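Local coordinates for acetyl-CoA acetyltransferase A (Ascaris suum, PDB 6BJA), which probably catalyses acyl transfer to and from coenzyme A as a thiolase of lipid metabolism, and binds coenzyme A, at residues F175-E178 against Q179-Y183; R74-S77 against I78-I82. All coordinates share one frame; numbering follows the deposited sequence.

Contact 1 (F175-E178 against Q179-Y183). With ACT (acetate ion), chain B.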
ATOM      1  N   PHE A 175      31.071 -29.565  -3.197  1.00 17.35           N
ATOM      2  CA  PHE A 175      29.912 -30.250  -2.662  1.00 16.43           C
ATOM      3  C   PHE A 175      28.870 -30.482  -3.747  1.00 17.55           C
ATOM      4  O   PHE A 175      28.833 -29.803  -4.776  1.00 19.76           O
ATOM      5  CB  PHE A 175      29.282 -29.461  -1.504  1.00 16.44           C
ATOM      6  CG  PHE A 175      30.103 -29.440  -0.242  1.00 18.40           C
ATOM      7  CD1 PHE A 175      30.763 -30.563   0.234  1.00 22.72           C
ATOM      8  CD2 PHE A 175      30.186 -28.280   0.502  1.00 17.65           C
ATOM      9  CE1 PHE A 175      31.504 -30.507   1.426  1.00 22.71           C
ATOM     10  CE2 PHE A 175      30.912 -28.230   1.682  1.00 18.27           C
ATOM     11  CZ  PHE A 175      31.566 -29.326   2.148  1.00 20.52           C
ATOM     12  N   THR A 176      28.032 -31.484  -3.502  1.00 18.39           N
ATOM     13  CA  THR A 176      27.031 -31.936  -4.447  1.00 17.72           C
ATOM     14  C   THR A 176      25.623 -31.842  -3.894  1.00 18.18           C
ATOM     15  O   THR A 176      25.407 -31.853  -2.673  1.00 18.20           O
ATOM     16  CB  THR A 176      27.286 -33.401  -4.846  1.00 17.30           C
ATOM     17  OG1 THR A 176      27.198 -34.232  -3.675  1.00 18.13           O
ATOM     18  CG2 THR A 176      28.653 -33.573  -5.444  1.00 17.94           C
ATOM     19  N   ARG A 177      24.665 -31.745  -4.803  1.00 18.02           N
ATOM     20  CA  ARG A 177      23.247 -31.845  -4.464  1.00 19.41           C
ATOM     21  C   ARG A 177      22.985 -33.044  -3.562  1.00 20.46           C
ATOM     22  O   ARG A 177      22.230 -32.980  -2.571  1.00 18.21           O
ATOM     23  CB  ARG A 177      22.428 -31.946  -5.753  1.00 21.03           C
ATOM     24  CG  ARG A 177      20.960 -32.217  -5.597  1.00 19.98           C
ATOM     25  CD  ARG A 177      20.221 -31.089  -4.862  1.00 20.95           C
ATOM     26  NE  ARG A 177      18.795 -31.387  -4.803  1.00 20.59           N
ATOM     27  CZ  ARG A 177      17.913 -31.055  -5.742  1.00 20.56           C
ATOM     28  NH1 ARG A 177      18.282 -30.369  -6.818  1.00 24.67           N
ATOM     29  NH2 ARG A 177      16.645 -31.399  -5.611  1.00 22.73           N
ATOM     30  N   GLU A 178      23.608 -34.166  -3.924  1.00 17.70           N
ATOM     31  CA  GLU A 178      23.458 -35.374  -3.150  1.00 16.75           C
ATOM     32  C   GLU A 178      23.893 -35.212  -1.697  1.00 17.62           C
ATOM     33  O   GLU A 178      23.165 -35.651  -0.786  1.00 18.85           O
ATOM     34  CB  GLU A 178      24.249 -36.506  -3.817  1.00 19.38           C
ATOM     35  CG  GLU A 178      23.623 -36.999  -5.113  1.00 22.66           C
ATOM     36  CD  GLU A 178      23.929 -36.164  -6.366  1.00 23.86           C
ATOM     37  OE1 GLU A 178      24.666 -35.155  -6.301  1.00 18.80           O
ATOM     38  OE2 GLU A 178      23.428 -36.557  -7.449  1.00 25.76           O
ATOM     39  N   GLN A 179      25.041 -34.579  -1.462  1.00 16.82           N
ATOM     40  CA  GLN A 179      25.497 -34.313  -0.094  1.00 15.99           C
ATOM     41  C   GLN A 179      24.612 -33.307   0.625  1.00 17.00           C
ATOM     42  O   GLN A 179      24.317 -33.500   1.807  1.00 17.58           O
ATOM     43  CB  GLN A 179      26.923 -33.800  -0.069  1.00 17.65           C
ATOM     44  CG  GLN A 179      27.968 -34.826  -0.514  1.00 17.02           C
ATOM     45  CD  GLN A 179      29.262 -34.170  -0.833  1.00 17.76           C
ATOM     46  OE1 GLN A 179      29.369 -33.467  -1.838  1.00 17.89           O
ATOM     47  NE2 GLN A 179      30.260 -34.356   0.029  1.00 17.69           N
ATOM     48  N   LEU A 180      24.204 -32.244  -0.068  1.00 17.00           N
ATOM     49  CA  LEU A 180      23.361 -31.224   0.581  1.00 15.55           C
ATOM     50  C   LEU A 180      22.022 -31.837   1.005  1.00 16.33           C
ATOM     51  O   LEU A 180      21.523 -31.595   2.118  1.00 17.12           O
ATOM     52  CB  LEU A 180      23.122 -30.015  -0.350  1.00 17.68           C
ATOM     53  CG  LEU A 180      24.127 -28.869  -0.251  1.00 25.20           C
ATOM     54  CD1 LEU A 180      25.547 -29.331  -0.362  1.00 23.42           C
ATOM     55  CD2 LEU A 180      23.798 -27.840  -1.332  1.00 29.68           C
ATOM     56  N   ASP A 181      21.436 -32.650   0.130  1.00 17.12           N
ATOM     57  CA  ASP A 181      20.143 -33.272   0.427  1.00 18.55           C
ATOM     58  C   ASP A 181      20.278 -34.315   1.538  1.00 19.08           C
ATOM     59  O   ASP A 181      19.432 -34.370   2.435  1.00 19.02           O
ATOM     60  CB  ASP A 181      19.545 -33.929  -0.828  1.00 21.11           C
ATOM     61  CG  ASP A 181      18.903 -32.926  -1.771  1.00 23.76           C
ATOM     62  OD1 ASP A 181      18.767 -31.724  -1.393  1.00 21.35           O
ATOM     63  OD2 ASP A 181      18.515 -33.355  -2.883  1.00 23.45           O
ATOM     64  N   ALA A 182      21.336 -35.129   1.500  1.00 17.57           N
ATOM     65  CA  ALA A 182      21.535 -36.119   2.549  1.00 19.02           C
ATOM     66  C   ALA A 182      21.736 -35.429   3.899  1.00 18.09           C
ATOM     67  O   ALA A 182      21.230 -35.891   4.907  1.00 18.00           O
ATOM     68  CB  ALA A 182      22.710 -37.029   2.231  1.00 20.18           C
ATOM     69  N   TYR A 183      22.463 -34.320   3.903  1.00 16.69           N
ATOM     70  CA  TYR A 183      22.677 -33.552   5.122  1.00 17.09           C
ATOM     71  C   TYR A 183      21.358 -33.039   5.673  1.00 17.66           C
ATOM     72  O   TYR A 183      21.106 -33.116   6.881  1.00 17.86           O
ATOM     73  CB  TYR A 183      23.636 -32.380   4.847  1.00 17.36           C
ATOM     74  CG  TYR A 183      23.949 -31.618   6.109  1.00 17.38           C
ATOM     75  CD1 TYR A 183      23.084 -30.638   6.577  1.00 19.56           C
ATOM     76  CD2 TYR A 183      25.087 -31.895   6.854  1.00 16.54           C
ATOM     77  CE1 TYR A 183      23.346 -29.970   7.757  1.00 16.55           C
ATOM     78  CE2 TYR A 183      25.358 -31.218   8.042  1.00 19.63           C
ATOM     79  CZ  TYR A 183      24.478 -30.270   8.488  1.00 18.71           C
ATOM     80  OH  TYR A 183      24.758 -29.616   9.675  1.00 19.66           O
TER
HETATM   81  C   ACT B 401      16.245 -30.616 -10.184  1.00 32.48           C
HETATM   82  O   ACT B 401      15.835 -29.610 -10.814  1.00 38.79           O
HETATM   83  OXT ACT B 401      17.421 -30.558  -9.753  1.00 33.16           O
HETATM   84  CH3 ACT B 401      15.383 -31.824  -9.980  1.00 32.56           C

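Contact 2 (R74-S77 against I78-I82)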
ATOM      1  N   ARG A  74      13.452  -2.759  25.494  1.00 14.96           N
ATOM      2  CA  ARG A  74      12.845  -2.057  26.625  1.00 15.19           C
ATOM      3  C   ARG A  74      11.397  -2.523  26.876  1.00 16.67           C
ATOM      4  O   ARG A  74      10.963  -2.654  28.022  1.00 16.59           O
ATOM      5  CB  ARG A  74      12.892  -0.561  26.376  1.00 16.28           C
ATOM      6  CG  ARG A  74      12.358   0.286  27.525  1.00 16.65           C
ATOM      7  CD  ARG A  74      13.254   0.221  28.734  1.00 15.90           C
ATOM      8  NE  ARG A  74      12.917   1.298  29.692  1.00 16.69           N
ATOM      9  CZ  ARG A  74      13.449   1.407  30.904  1.00 19.80           C
ATOM     10  NH1 ARG A  74      14.380   0.560  31.323  1.00 18.36           N
ATOM     11  NH2 ARG A  74      13.063   2.400  31.700  1.00 19.65           N
ATOM     12  N   GLN A  75      10.644  -2.753  25.811  1.00 15.22           N
ATOM     13  CA  GLN A  75       9.299  -3.281  25.930  1.00 16.19           C
ATOM     14  C   GLN A  75       9.326  -4.625  26.634  1.00 17.45           C
ATOM     15  O   GLN A  75       8.539  -4.882  27.537  1.00 17.23           O
ATOM     16  CB  GLN A  75       8.638  -3.415  24.567  1.00 15.34           C
ATOM     17  CG  GLN A  75       8.436  -2.114  23.813  1.00 17.60           C
ATOM     18  CD  GLN A  75       7.704  -2.347  22.520  1.00 19.31           C
ATOM     19  OE1 GLN A  75       6.614  -2.932  22.502  1.00 18.64           O
ATOM     20  NE2 GLN A  75       8.304  -1.923  21.420  1.00 19.45           N
ATOM     21  N   ILE A  76      10.236  -5.488  26.209  1.00 15.32           N
ATOM     22  CA  ILE A  76      10.354  -6.823  26.780  1.00 14.70           C
ATOM     23  C   ILE A  76      10.752  -6.753  28.251  1.00 15.96           C
ATOM     24  O   ILE A  76      10.162  -7.412  29.124  1.00 16.93           O
ATOM     25  CB  ILE A  76      11.390  -7.651  25.973  1.00 15.75           C
ATOM     26  CG1 ILE A  76      10.829  -7.984  24.590  1.00 14.42           C
ATOM     27  CG2 ILE A  76      11.785  -8.942  26.705  1.00 16.84           C
ATOM     28  CD1 ILE A  76      11.902  -8.428  23.592  1.00 15.25           C
ATOM     29  N   SER A  77      11.736  -5.907  28.541  1.00 16.31           N
ATOM     30  CA  SER A  77      12.259  -5.776  29.886  1.00 16.51           C
ATOM     31  C   SER A  77      11.167  -5.314  30.854  1.00 17.25           C
ATOM     32  O   SER A  77      10.943  -5.920  31.914  1.00 18.81           O
ATOM     33  CB  SER A  77      13.419  -4.798  29.871  1.00 19.30           C
ATOM     34  OG  SER A  77      14.100  -4.707  31.098  1.00 21.83           O
ATOM     35  N   ILE A  78      10.475  -4.251  30.481  1.00 16.86           N
ATOM     36  CA  ILE A  78       9.429  -3.710  31.357  1.00 17.42           C
ATOM     37  C   ILE A  78       8.311  -4.729  31.578  1.00 18.26           C
ATOM     38  O   ILE A  78       7.846  -4.937  32.729  1.00 19.45           O
ATOM     39  CB  ILE A  78       8.864  -2.391  30.792  1.00 17.77           C
ATOM     40  CG1 ILE A  78       9.898  -1.290  30.992  1.00 21.69           C
ATOM     41  CG2 ILE A  78       7.537  -2.016  31.485  1.00 19.59           C
ATOM     42  CD1 ILE A  78       9.524   0.042  30.374  1.00 23.56           C
ATOM     43  N   ALA A  79       7.881  -5.396  30.506  1.00 16.77           N
ATOM     44  CA  ALA A  79       6.790  -6.368  30.600  1.00 16.48           C
ATOM     45  C   ALA A  79       7.198  -7.643  31.342  1.00 18.42           C
ATOM     46  O   ALA A  79       6.327  -8.394  31.828  1.00 22.51           O
ATOM     47  CB  ALA A  79       6.272  -6.713  29.232  1.00 17.59           C
ATOM     48  N   SER A  80       8.505  -7.844  31.491  1.00 16.90           N
ATOM     49  CA  SER A  80       9.059  -8.962  32.246  1.00 18.48           C
ATOM     50  C   SER A  80       9.350  -8.607  33.716  1.00 20.43           C
ATOM     51  O   SER A  80       9.990  -9.380  34.438  1.00 20.21           O
ATOM     52  CB  SER A  80      10.338  -9.470  31.572  1.00 18.12           C
ATOM     53  OG  SER A  80      10.059  -9.909  30.255  1.00 17.71           O
ATOM     54  N   GLU A  81       8.858  -7.441  34.158  1.00 18.99           N
ATOM     55  CA  GLU A  81       9.034  -6.952  35.533  1.00 19.09           C
ATOM     56  C   GLU A  81      10.487  -6.698  35.939  1.00 19.01           C
ATOM     57  O   GLU A  81      10.851  -6.739  37.102  1.00 19.79           O
ATOM     58  CB  GLU A  81       8.362  -7.934  36.498  1.00 20.81           C
ATOM     59  CG  GLU A  81       6.871  -8.076  36.200  1.00 27.60           C
ATOM     60  CD  GLU A  81       6.122  -8.906  37.237  1.00 47.40           C
ATOM     61  OE1 GLU A  81       6.698  -9.885  37.762  1.00 48.78           O
ATOM     62  OE2 GLU A  81       4.953  -8.572  37.529  1.00 52.45           O
ATOM     63  N   ILE A  82      11.338  -6.426  34.954  1.00 18.04           N
ATOM     64  CA  ILE A  82      12.693  -5.977  35.221  1.00 16.49           C
ATOM     65  C   ILE A  82      12.612  -4.481  35.572  1.00 19.31           C
ATOM     66  O   ILE A  82      11.795  -3.786  34.995  1.00 18.66           O
ATOM     67  CB  ILE A  82      13.585  -6.260  34.004  1.00 18.03           C
ATOM     68  CG1 ILE A  82      13.716  -7.772  33.834  1.00 18.10           C
ATOM     69  CG2 ILE A  82      14.964  -5.650  34.154  1.00 18.01           C
ATOM     70  CD1 ILE A  82      14.397  -8.175  32.523  1.00 18.39           C
TER
HETATM   71  O   HOH W   1      12.897  -2.701  32.580  1.00 26.48           O

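Contact 1 (F175-E178 against Q179-Y183)
F175 and T176 meet the side chain of Q179 at the start of helix 177-197, where T176 and Q179 form a capping box. F175 has its ring edge near Q179 OE1, with ring and amide planes 73° apart. Its CB also packs on L180 CD1, 3.9 Å away. Helices 162-172 and 327-337 supply further neighbours of the F175 side chain. T176 is the N-cap residue. With chi1 at 61°, OG1 sits flanked by its own N and C and faces the first turn of the helix. There it accepts from Q179 N at 3.1 Å. Q179 replies through OE1, which takes T176 N and T176 OG1, each at 2.9 Å. The T176 hydroxyl is the donor in this second bond, so two donors grip one amide oxygen. T176 O receives L180 N in the first regular helical bond. R177 points its CB away from the next turn, but its chain bends at chi2 and brings the guanidinium back beside D181. In this salt bridge R177 NE meets D181 OD2 at 2.8 Å, on its syn side but well off the carboxylate plane, with guanidinium and carboxylate planes 80° apart. NH2 of R177 is held by the carbonyls of V233 and L236, while D181 OD1 takes N252 ND2. R177 NH1 makes a weak bond to an acetate ion, probably from the crystallisation liquor. E178 O accepts from A182 N at 3.0 Å.

Contact 2 (R74-S77 against I78-I82)
R74 and I78 lie one turn apart on the short helix 72-79, which finishes in a Schellman motif with E81 as the C-prime residue. Their side chains run at a slant to each other. I78 CG1 sits over one face of the R74 guanidinium, offset toward its rim, and I78 CD1 comes to 3.7 Å from R74 NE. The polar end of R74 is bound elsewhere: NE to G386 O of the second subunit, NH2 to K84 O. S77 holds OG anti to its own N (chi1 -173°), and this brings the hydroxyl alongside I82, 3.3 Å from CG2. That OG bonds T58 OG1 and a water that donates to I82 O. On the backbone, I82 N bonds S77 O at 3.1 Å, and E81 N bonds I78 O. S80 OG donates to I76 O at 2.7 Å from above the carbonyl plane (37° out of it), an acceptor shared with a weak bond from S80 N. The helix is the crossover of a beta-alpha-beta unit between strands 57-61 and 87-92. I76, A79 and S80 touch helix 33-48, R74 and S77 touch C88 of strand 87-92, and I78 packs on P292 of the second subunit.

How the contacts relate
The two contacts mark opposite ends of helices: contact 1 opens helix 177-197, and contact 2 closes helix 72-79. They share no element. Their centres are about 44 Å apart, on opposite sides of the chain's centre. Contact 1 is partly buried, and no other protein chain of the assembly touches it. Its D181 side chain is about 9 Å from bound coenzyme A. Contact 2 is mostly buried, lies away from the annotated sites and meets the second subunit. Side chains cap the start of one helix and add a salt bridge. Backbone bonds mainly close the end of the other, aided by a serine hydroxyl and by isoleucines laid against polar groups.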